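Local coordinates for protein cytochrome c, putative (Geobacter sulfurreducens, PDB 2CZS) that carries two covalently bound c-type hemes, each with two axial histidines, and probably serves in electron transfer, at residues Asp22-Gly27 with Leu31-Gln36; Lys52-Lys57 with Gly61-Leu66. One frame throughout, in Å; residues are numbered along the deposited sequence.

Overall arrangement
The chain is small, with three short helices, no strands and two bound hemes. Contact 1 comes first along the chain and joins helix 18-25 to helix 30-37. Contact 2 follows in series and joins the loop 52-57 to the lead-in and start of helix 65-68. Their centres lie about 16 Å apart, on opposite sides of the chain's centre. The two still meet: Asp34 OD1 of contact 1 is 3.0 Å from Leu66 N of contact 2, a probable hydrogen bond. Contact 1 gives Leu33 and Gln36 to one heme pocket. Contact 2 gives five residues to the other, His54 among them; its Cys65 and Leu66 also line the first. They thus meet where the heme sites join.

Contact 1. Residues Asp22-Gly27 with Leu31-Gln36; sequences DAFAQG and LDLDRQ. With NA (sodium ion), chain E.
Leu33 carries the whole contact from its side, and it meets Ala23 and Phe24 with its two methyl branches. Leu33 CD2 touches Ala23 CB at 3.7 Å. CD1 comes to Phe24 CB at 4.1 Å, so it meets the root of that side chain. With respect to the ring, CD1 is oblique. Leu33 CG stands anti to its own carbonyl carbon (chi1 -64°), and this carries the two methyls across to the other helix. No hydrogen bond crosses between the segments. Only 109 Å² is buried between them, both sides summed. Phe24 turns its ring elsewhere, with CG anti to the backbone N (chi1 -171°): it stacks with Phe71 and makes a cation-pi contact with Lys30.

This is a short alpha-alpha hairpin: helix 18-25, a tight turn, then helix 30-37. The first helix ends in a Schellman motif at Gly27, which has positive phi and two bonds back into the last turn. Gly27 N donates to Phe24 O at 3.1 Å. The second helix runs on to Cys37, which is covalently bound to one heme. Leu33 and Gln36 also touch a heme, so the buried Leu33 both packs on helix 18-25 and lines a heme pocket.

Two side-chain polar contacts form within residues 31-36. Arg35 NE forms a salt bridge with Asp32 OD1 at 3.5 Å, and the carboxylate oxygen lies in the guanidinium plane at its edge. Gln36 NE2 makes a weak bond to Asp32 O at 3.3 Å, with an N-H...O angle of 122°.

Asp34 takes no part in the apolar contact. Its OD2 binds the sodium ion at 2.9 Å, while OD1 is held by the backbone at the start of helix 65-68.

Contact 2. Residues Lys52-Lys57 with Gly61-Leu66; sequences KNHPVK and GPMRCL. With HEM (protoporphyrin IX containing Fe), chain G; SO4 (sulfate ion), chain D.
Met63 reaches across to His54 and to the backbone of residues 55-57, and this is the tightly packed part of the contact. Its SD lies at the edge of the His54 imidazole, near the ring plane, 3.7 Å from His54 CE1. The same sulfur rests 3.4 Å from heme CHC. The chain is extended to SD and bends at its last torsion (chi3 -66°). That bend sends CE to the backbone, 3.3 Å from Lys57 N and close to Val56 C and Pro55 O.

His54 is gripped at both nitrogens. NE2 binds the heme iron at 2.0 Å. ND1 donates to Pro55 O at 2.7 Å, with an N-H...O angle of 157°. The oxygen is used on a lone pair in its carbonyl plane, though it sits 15° out of the imidazole plane. This pair of bonds limits ring rotation and may make the imidazole a stronger donor to iron. Pro55 CD covers one face of the ring, offset toward the rim, and Phe50 stacks on the ring as well.

The solvent side is looser. The exposed Lys57 bends at chi2 and runs out to Gly61, where NZ makes a weak hydrogen bond to Gly61 O at 3.0 Å. Arg64 NH1 makes another weak bond, to O3 of a sulfate that probably came from the crystallisation liquor.

Beyond Met63, Cys65 SG is bonded to heme CAB at 1.7 Å. Cys65 begins the Cys-X-X-Cys-His motif of c-type cytochromes: Cys68 gives the second thioether, and His69 joins His54 in bis-histidine ligation of the iron.

Contact 1. Residues Asp22-Gly27 with Leu31-Gln36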
ATOM      1  N   ASP A  22      11.536  -1.442  -4.915  1.00 20.77           N
ATOM      2  CA  ASP A  22      12.350  -1.956  -6.023  1.00 20.61           C
ATOM      3  C   ASP A  22      11.500  -2.113  -7.290  1.00 20.94           C
ATOM      4  O   ASP A  22      11.906  -1.655  -8.357  1.00 22.37           O
ATOM      5  CB  ASP A  22      13.027  -3.303  -5.690  1.00 20.63           C
ATOM      6  CG  ASP A  22      14.148  -3.201  -4.636  1.00 21.58           C
ATOM      7  OD1 ASP A  22      14.733  -2.121  -4.453  1.00 22.40           O
ATOM      8  OD2 ASP A  22      14.439  -4.219  -3.976  1.00 23.76           O
ATOM      9  N   ALA A  23      10.308  -2.700  -7.155  1.00 21.42           N
ATOM     10  CA  ALA A  23       9.384  -2.904  -8.283  1.00 22.50           C
ATOM     11  C   ALA A  23       8.984  -1.569  -8.894  1.00 23.01           C
ATOM     12  O   ALA A  23       9.011  -1.395 -10.110  1.00 22.70           O
ATOM     13  CB  ALA A  23       8.137  -3.659  -7.841  1.00 22.08           C
ATOM     14  N   PHE A  24       8.630  -0.616  -8.037  1.00 22.94           N
ATOM     15  CA  PHE A  24       8.302   0.738  -8.471  1.00 24.37           C
ATOM     16  C   PHE A  24       9.440   1.386  -9.277  1.00 24.87           C
ATOM     17  O   PHE A  24       9.198   1.935 -10.367  1.00 24.52           O
ATOM     18  CB  PHE A  24       7.910   1.605  -7.281  1.00 24.27           C
ATOM     19  CG  PHE A  24       7.356   2.946  -7.693  1.00 25.22           C
ATOM     20  CD1 PHE A  24       6.220   3.020  -8.513  1.00 27.51           C
ATOM     21  CD2 PHE A  24       7.978   4.130  -7.286  1.00 27.80           C
ATOM     22  CE1 PHE A  24       5.703   4.256  -8.917  1.00 29.86           C
ATOM     23  CE2 PHE A  24       7.462   5.367  -7.683  1.00 29.73           C
ATOM     24  CZ  PHE A  24       6.325   5.423  -8.499  1.00 28.76           C
ATOM     25  N   ALA A  25      10.663   1.249  -8.753  1.00 25.21           N
ATOM     26  CA  ALA A  25      11.885   1.764  -9.410  1.00 25.72           C
ATOM     27  C   ALA A  25      12.110   1.118 -10.777  1.00 27.45           C
ATOM     28  O   ALA A  25      12.772   1.688 -11.644  1.00 27.32           O
ATOM     29  CB  ALA A  25      13.100   1.533  -8.525  1.00 25.99           C
ATOM     30  N   GLN A  26      11.556  -0.074 -10.954  1.00 27.88           N
ATOM     31  CA  GLN A  26      11.759  -0.857 -12.172  1.00 28.65           C
ATOM     32  C   GLN A  26      10.645  -0.625 -13.196  1.00 29.62           C
ATOM     33  O   GLN A  26      10.681  -1.194 -14.295  1.00 30.74           O
ATOM     34  CB  GLN A  26      11.885  -2.344 -11.824  1.00 28.54           C
ATOM     35  CG  GLN A  26      13.151  -2.683 -11.017  1.00 31.51           C
ATOM     36  CD  GLN A  26      13.100  -4.058 -10.327  1.00 35.70           C
ATOM     37  OE1 GLN A  26      14.073  -4.475  -9.681  1.00 36.91           O
ATOM     38  NE2 GLN A  26      11.971  -4.765 -10.460  1.00 37.59           N
ATOM     39  N   GLY A  27       9.657   0.202 -12.836  1.00 29.50           N
ATOM     40  CA  GLY A  27       8.521   0.511 -13.721  1.00 29.37           C
ATOM     41  C   GLY A  27       7.181  -0.153 -13.419  1.00 28.62           C
ATOM     42  O   GLY A  27       6.215   0.045 -14.176  1.00 29.45           O
ATOM     43  N   LEU A  31      -1.243   0.280  -9.534  1.00 24.13           N
ATOM     44  CA  LEU A  31      -2.382  -0.601  -9.293  1.00 24.49           C
ATOM     45  C   LEU A  31      -1.929  -2.049  -9.055  1.00 23.81           C
ATOM     46  O   LEU A  31      -2.428  -2.719  -8.149  1.00 24.13           O
ATOM     47  CB  LEU A  31      -3.411  -0.547 -10.434  1.00 26.09           C
ATOM     48  CG  LEU A  31      -4.408   0.611 -10.475  1.00 26.38           C
ATOM     49  CD1 LEU A  31      -5.345   0.340 -11.639  1.00 25.47           C
ATOM     50  CD2 LEU A  31      -5.210   0.791  -9.166  1.00 25.19           C
ATOM     51  N   ASP A  32      -0.970  -2.526  -9.844  1.00 23.51           N
ATOM     52  CA  ASP A  32      -0.445  -3.888  -9.633  1.00 24.53           C
ATOM     53  C   ASP A  32       0.204  -4.029  -8.255  1.00 23.49           C
ATOM     54  O   ASP A  32       0.019  -5.032  -7.562  1.00 24.59           O
ATOM     55  CB  ASP A  32       0.534  -4.288 -10.723  1.00 26.13           C
ATOM     56  CG  ASP A  32      -0.135  -4.465 -12.053  1.00 28.72           C
ATOM     57  OD1 ASP A  32      -1.350  -4.738 -12.060  1.00 33.19           O
ATOM     58  OD2 ASP A  32       0.543  -4.286 -13.085  1.00 31.52           O
ATOM     59  N   LEU A  33       0.951  -2.996  -7.854  1.00 22.58           N
ATOM     60  CA  LEU A  33       1.529  -2.977  -6.519  1.00 21.70           C
ATOM     61  C   LEU A  33       0.479  -2.928  -5.432  1.00 20.38           C
ATOM     62  O   LEU A  33       0.575  -3.665  -4.436  1.00 20.97           O
ATOM     63  CB  LEU A  33       2.537  -1.841  -6.392  1.00 21.19           C
ATOM     64  CG  LEU A  33       3.734  -2.012  -7.324  1.00 22.26           C
ATOM     65  CD1 LEU A  33       4.613  -0.774  -7.280  1.00 24.66           C
ATOM     66  CD2 LEU A  33       4.554  -3.254  -6.997  1.00 25.49           C
ATOM     67  N   ASP A  34      -0.550  -2.098  -5.595  1.00 19.19           N
ATOM     68  CA  ASP A  34      -1.608  -1.994  -4.625  1.00 20.10           C
ATOM     69  C   ASP A  34      -2.249  -3.364  -4.335  1.00 21.50           C
ATOM     70  O   ASP A  34      -2.621  -3.651  -3.210  1.00 20.73           O
ATOM     71  CB  ASP A  34      -2.718  -1.082  -5.128  1.00 19.00           C
ATOM     72  CG  ASP A  34      -2.347   0.367  -5.213  1.00 18.81           C
ATOM     73  OD1 ASP A  34      -1.540   0.869  -4.415  1.00 19.38           O
ATOM     74  OD2 ASP A  34      -2.957   1.043  -6.056  1.00 19.90           O
ATOM     75  N   ARG A  35      -2.391  -4.203  -5.368  1.00 22.60           N
ATOM     76  CA  ARG A  35      -3.030  -5.507  -5.196  1.00 24.63           C
ATOM     77  C   ARG A  35      -2.193  -6.348  -4.248  1.00 24.13           C
ATOM     78  O   ARG A  35      -2.756  -7.120  -3.474  1.00 26.55           O
ATOM     79  CB  ARG A  35      -3.192  -6.245  -6.543  1.00 24.84           C
ATOM     80  CG  ARG A  35      -3.678  -5.376  -7.714  1.00 27.59           C
ATOM     81  CD  ARG A  35      -3.610  -6.064  -9.119  1.00 29.09           C
ATOM     82  NE  ARG A  35      -4.291  -5.283 -10.173  1.00 26.69           N
ATOM     83  CZ  ARG A  35      -5.611  -5.120 -10.191  0.50 22.58           C
ATOM     84  NH1 ARG A  35      -6.330  -5.677  -9.231  0.50 23.76           N
ATOM     85  NH2 ARG A  35      -6.210  -4.412 -11.131  0.50 21.65           N
ATOM     86  N   GLN A  36      -0.853  -6.215  -4.316  1.00 24.21           N
ATOM     87  CA  GLN A  36       0.047  -6.977  -3.437  1.00 23.29           C
ATOM     88  C   GLN A  36       0.021  -6.524  -1.979  1.00 22.88           C
ATOM     89  O   GLN A  36       0.299  -7.315  -1.080  1.00 22.75           O
ATOM     90  CB  GLN A  36       1.490  -7.002  -3.976  1.00 24.03           C
ATOM     91  CG  GLN A  36       1.633  -7.705  -5.343  1.00 27.72           C
ATOM     92  CD  GLN A  36       2.872  -7.289  -6.120  1.00 33.41           C
ATOM     93  OE1 GLN A  36       3.972  -7.248  -5.593  1.00 36.15           O
ATOM     94  NE2 GLN A  36       2.692  -7.007  -7.401  1.00 33.25           N
TER
HETATM   95 NA    NA E 302      -2.610   3.884  -6.652  1.00 22.83          NA

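Contact 2. Residues Lys52-Lys57 with Gly61-Leu66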
ATOM      1  N   LYS A  52      -9.809   2.018  12.644  1.00 36.87           N
ATOM      2  CA  LYS A  52     -11.194   2.446  12.554  1.00 37.40           C
ATOM      3  C   LYS A  52     -11.211   3.718  11.696  1.00 37.13           C
ATOM      4  O   LYS A  52     -10.323   4.583  11.812  1.00 37.26           O
ATOM      5  CB  LYS A  52     -11.797   2.699  13.946  1.00 37.87           C
ATOM      6  CG  LYS A  52     -11.934   4.179  14.336  1.00 39.21           C
ATOM      7  CD  LYS A  52     -10.613   4.839  14.764  1.00 41.63           C
ATOM      8  CE  LYS A  52     -10.494   4.863  16.267  1.00 43.21           C
ATOM      9  NZ  LYS A  52     -11.743   5.389  16.903  1.00 44.89           N
ATOM     10  N   ASN A  53     -12.222   3.807  10.840  1.00 36.64           N
ATOM     11  CA  ASN A  53     -12.436   4.959   9.957  1.00 36.50           C
ATOM     12  C   ASN A  53     -11.607   4.941   8.680  1.00 35.69           C
ATOM     13  O   ASN A  53     -11.870   5.708   7.755  1.00 36.12           O
ATOM     14  CB  ASN A  53     -12.255   6.283  10.718  1.00 37.05           C
ATOM     15  CG  ASN A  53     -13.450   6.614  11.598  1.00 38.60           C
ATOM     16  OD1 ASN A  53     -14.576   6.764  11.111  1.00 41.18           O
ATOM     17  ND2 ASN A  53     -13.210   6.745  12.897  1.00 40.36           N
ATOM     18  N   HIS A  54     -10.632   4.036   8.605  1.00 34.93           N
ATOM     19  CA  HIS A  54      -9.872   3.869   7.355  1.00 33.33           C
ATOM     20  C   HIS A  54     -10.822   3.631   6.195  1.00 33.43           C
ATOM     21  O   HIS A  54     -11.846   2.971   6.366  1.00 33.80           O
ATOM     22  CB  HIS A  54      -8.870   2.717   7.419  1.00 33.16           C
ATOM     23  CG  HIS A  54      -7.856   2.759   6.316  1.00 30.31           C
ATOM     24  ND1 HIS A  54      -8.082   2.226   5.064  1.00 27.38           N
ATOM     25  CD2 HIS A  54      -6.638   3.342   6.263  1.00 29.03           C
ATOM     26  CE1 HIS A  54      -7.032   2.452   4.293  1.00 25.99           C
ATOM     27  NE2 HIS A  54      -6.143   3.130   4.996  1.00 25.19           N
ATOM     28  N   PRO A  55     -10.503   4.181   5.015  1.00 33.04           N
ATOM     29  CA  PRO A  55     -11.275   3.817   3.837  1.00 33.44           C
ATOM     30  C   PRO A  55     -11.403   2.297   3.647  1.00 34.40           C
ATOM     31  O   PRO A  55     -10.521   1.532   4.043  1.00 34.48           O
ATOM     32  CB  PRO A  55     -10.449   4.392   2.690  1.00 33.27           C
ATOM     33  CG  PRO A  55      -9.655   5.494   3.278  1.00 32.31           C
ATOM     34  CD  PRO A  55      -9.444   5.171   4.714  1.00 32.97           C
ATOM     35  N   VAL A  56     -12.502   1.878   3.029  1.00 35.93           N
ATOM     36  CA  VAL A  56     -12.745   0.463   2.731  1.00 36.69           C
ATOM     37  C   VAL A  56     -12.567   0.228   1.224  1.00 37.19           C
ATOM     38  O   VAL A  56     -12.503   1.179   0.471  1.00 37.07           O
ATOM     39  CB  VAL A  56     -14.155   0.021   3.208  1.00 36.97           C
ATOM     40  CG1 VAL A  56     -14.152  -1.455   3.530  1.00 37.51           C
ATOM     41  CG2 VAL A  56     -14.572   0.785   4.467  1.00 37.12           C
ATOM     42  N   LYS A  57     -12.464  -1.025   0.781  1.00 37.84           N
ATOM     43  CA  LYS A  57     -12.198  -1.312  -0.638  1.00 38.20           C
ATOM     44  C   LYS A  57     -13.380  -0.988  -1.578  1.00 38.51           C
ATOM     45  O   LYS A  57     -14.549  -1.177  -1.204  1.00 38.10           O
ATOM     46  CB  LYS A  57     -11.672  -2.752  -0.793  1.00 38.94           C
ATOM     47  CG  LYS A  57     -12.201  -3.563  -1.977  1.00 40.08           C
ATOM     48  CD  LYS A  57     -11.245  -3.610  -3.172  1.00 41.25           C
ATOM     49  CE  LYS A  57     -11.829  -4.483  -4.277  1.00 41.61           C
ATOM     50  NZ  LYS A  57     -10.814  -5.036  -5.212  1.00 42.23           N
ATOM     51  N   GLY A  61     -11.655  -2.566  -9.026  1.00 37.81           N
ATOM     52  CA  GLY A  61     -10.215  -2.484  -8.838  1.00 35.25           C
ATOM     53  C   GLY A  61      -9.835  -2.420  -7.372  1.00 32.19           C
ATOM     54  O   GLY A  61     -10.704  -2.319  -6.515  1.00 33.00           O
ATOM     55  N   PRO A  62      -8.526  -2.491  -7.084  1.00 30.87           N
ATOM     56  CA  PRO A  62      -8.042  -2.526  -5.711  1.00 28.67           C
ATOM     57  C   PRO A  62      -8.163  -1.161  -5.010  1.00 27.14           C
ATOM     58  O   PRO A  62      -8.235  -0.116  -5.668  1.00 27.37           O
ATOM     59  CB  PRO A  62      -6.569  -2.898  -5.875  1.00 28.78           C
ATOM     60  CG  PRO A  62      -6.201  -2.351  -7.206  1.00 29.49           C
ATOM     61  CD  PRO A  62      -7.426  -2.500  -8.061  1.00 30.44           C
ATOM     62  N   MET A  63      -8.194  -1.189  -3.678  1.00 25.28           N
ATOM     63  CA  MET A  63      -8.012   0.050  -2.900  1.00 23.26           C
ATOM     64  C   MET A  63      -6.673   0.673  -3.292  1.00 21.59           C
ATOM     65  O   MET A  63      -5.639  -0.015  -3.330  1.00 21.16           O
ATOM     66  CB  MET A  63      -8.053  -0.217  -1.417  1.00 23.25           C
ATOM     67  CG  MET A  63      -8.417   1.013  -0.592  1.00 25.18           C
ATOM     68  SD  MET A  63      -8.079   0.757   1.146  1.00 32.39           S
ATOM     69  CE  MET A  63      -9.266  -0.536   1.562  1.00 32.90           C
ATOM     70  N   ARG A  64      -6.694   1.969  -3.580  1.00 20.15           N
ATOM     71  CA  ARG A  64      -5.535   2.601  -4.226  1.00 20.72           C
ATOM     72  C   ARG A  64      -4.524   3.048  -3.144  1.00 20.49           C
ATOM     73  O   ARG A  64      -4.399   4.252  -2.853  1.00 20.35           O
ATOM     74  CB  ARG A  64      -5.953   3.787  -5.122  1.00 23.07           C
ATOM     75  CG  ARG A  64      -6.741   3.432  -6.376  1.00 24.56           C
ATOM     76  CD  ARG A  64      -7.010   4.685  -7.210  1.00 29.58           C
ATOM     77  NE  ARG A  64      -5.785   5.322  -7.690  1.00 32.34           N
ATOM     78  CZ  ARG A  64      -5.693   6.593  -8.099  1.00 33.02           C
ATOM     79  NH1 ARG A  64      -6.751   7.400  -8.075  1.00 35.13           N
ATOM     80  NH2 ARG A  64      -4.529   7.072  -8.521  1.00 33.76           N
ATOM     81  N   CYS A  65      -3.804   2.080  -2.577  1.00 19.22           N
ATOM     82  CA  CYS A  65      -2.941   2.401  -1.426  1.00 18.41           C
ATOM     83  C   CYS A  65      -1.979   3.534  -1.744  1.00 18.40           C
ATOM     84  O   CYS A  65      -1.799   4.479  -0.944  1.00 19.08           O
ATOM     85  CB  CYS A  65      -2.110   1.199  -1.011  1.00 19.57           C
ATOM     86  SG  CYS A  65      -3.020  -0.331  -0.801  1.00 19.81           S
ATOM     87  N   LEU A  66      -1.323   3.411  -2.892  1.00 18.52           N
ATOM     88  CA  LEU A  66      -0.193   4.240  -3.260  1.00 20.19           C
ATOM     89  C   LEU A  66      -0.610   5.608  -3.690  1.00 21.05           C
ATOM     90  O   LEU A  66       0.236   6.462  -3.896  1.00 23.21           O
ATOM     91  CB  LEU A  66       0.708   3.553  -4.290  1.00 19.35           C
ATOM     92  CG  LEU A  66       1.426   2.327  -3.700  1.00 17.22           C
ATOM     93  CD1 LEU A  66       2.076   1.544  -4.847  1.00 19.72           C
ATOM     94  CD2 LEU A  66       2.470   2.726  -2.618  1.00 18.01           C
TER
HETATM   95  CHA HEM G 501      -4.079   4.756   7.770  1.00 22.75           C
HETATM   96  CHB HEM G 501      -2.388   1.343   4.839  1.00 19.99           C
HETATM   97  CHC HEM G 501      -5.366   2.738   1.368  1.00 20.84           C
HETATM   98  CHD HEM G 501      -5.502   7.016   3.698  1.00 22.02           C
HETATM   99  C1A HEM G 501      -3.415   3.641   7.340  1.00 20.97           C
HETATM  100  C2A HEM G 501      -2.615   2.726   8.123  1.00 23.26           C
HETATM  101  C3A HEM G 501      -2.169   1.772   7.296  1.00 21.76           C
HETATM  102  C4A HEM G 501      -2.662   2.076   5.970  1.00 19.61           C
HETATM  103  CMA HEM G 501      -1.265   0.575   7.647  1.00 21.64           C
HETATM  104  CAA HEM G 501      -2.369   2.864   9.654  1.00 23.56           C
HETATM  105  CBA HEM G 501      -1.272   3.892   9.905  1.00 30.36           C
HETATM  106  CGA HEM G 501      -0.805   3.864  11.351  1.00 35.74           C
HETATM  107  O1A HEM G 501      -0.622   2.750  11.925  1.00 38.52           O
HETATM  108  O2A HEM G 501      -0.602   4.966  11.941  1.00 39.64           O
HETATM  109  C1B HEM G 501      -3.063   1.351   3.662  1.00 17.35           C
HETATM  110  C2B HEM G 501      -3.010   0.324   2.633  1.00 20.62           C
HETATM  111  C3B HEM G 501      -3.865   0.730   1.678  1.00 20.17           C
HETATM  112  C4B HEM G 501      -4.468   1.976   2.065  1.00 20.06           C
HETATM  113  CMB HEM G 501      -2.108  -0.935   2.648  1.00 19.28           C
HETATM  114  CAB HEM G 501      -4.264  -0.012   0.373  1.00 19.47           C
HETATM  115  CBB HEM G 501      -4.905  -1.200   0.642  1.00 21.05           C
HETATM  116  C1C HEM G 501      -5.623   4.065   1.636  1.00 21.72           C
HETATM  117  C2C HEM G 501      -6.288   5.019   0.789  1.00 20.87           C
HETATM  118  C3C HEM G 501      -6.318   6.196   1.410  1.00 22.43           C
HETATM  119  C4C HEM G 501      -5.663   6.044   2.715  1.00 20.22           C
HETATM  120  CMC HEM G 501      -6.805   4.652  -0.625  1.00 18.23           C
HETATM  121  CAC HEM G 501      -6.926   7.519   0.913  1.00 25.54           C
HETATM  122  CBC HEM G 501      -8.113   7.538   0.283  1.00 23.22           C
HETATM  123  C1D HEM G 501      -5.164   6.815   5.022  1.00 20.27           C
HETATM  124  C2D HEM G 501      -5.231   7.815   6.081  1.00 21.05           C
HETATM  125  C3D HEM G 501      -4.806   7.119   7.356  1.00 23.13           C
HETATM  126  C4D HEM G 501      -4.516   5.765   6.961  1.00 19.83           C
HETATM  127  CMD HEM G 501      -5.644   9.302   5.969  1.00 25.39           C
HETATM  128  CAD HEM G 501      -4.672   7.747   8.759  1.00 25.21           C
HETATM  129  CBD HEM G 501      -3.384   8.579   8.725  1.00 33.17           C
HETATM  130  CGD HEM G 501      -2.169   7.688   8.613  1.00 34.74           C
HETATM  131  O1D HEM G 501      -1.901   6.938   9.595  1.00 38.33           O
HETATM  132  O2D HEM G 501      -1.485   7.723   7.546  1.00 31.89           O
HETATM  133  NA  HEM G 501      -3.416   3.199   6.032  1.00 20.63           N
HETATM  134  NB  HEM G 501      -3.977   2.314   3.307  1.00 19.85           N
HETATM  135  NC  HEM G 501      -5.274   4.737   2.809  1.00 19.17           N
HETATM  136  ND  HEM G 501      -4.740   5.636   5.579  1.00 21.15           N
HETATM  137 FE   HEM G 501      -4.390   3.969   4.401  1.00 20.48          FE
HETATM  138  S   SO4 D 203      -6.325  11.105 -10.118  0.75 41.43           S
HETATM  139  O1  SO4 D 203      -6.368  10.939 -11.572  0.75 39.70           O
HETATM  140  O2  SO4 D 203      -6.468  12.529  -9.833  0.75 39.64           O
HETATM  141  O3  SO4 D 203      -7.408  10.320  -9.507  0.75 40.98           O
HETATM  142  O4  SO4 D 203      -5.049  10.628  -9.578  0.75 41.78           O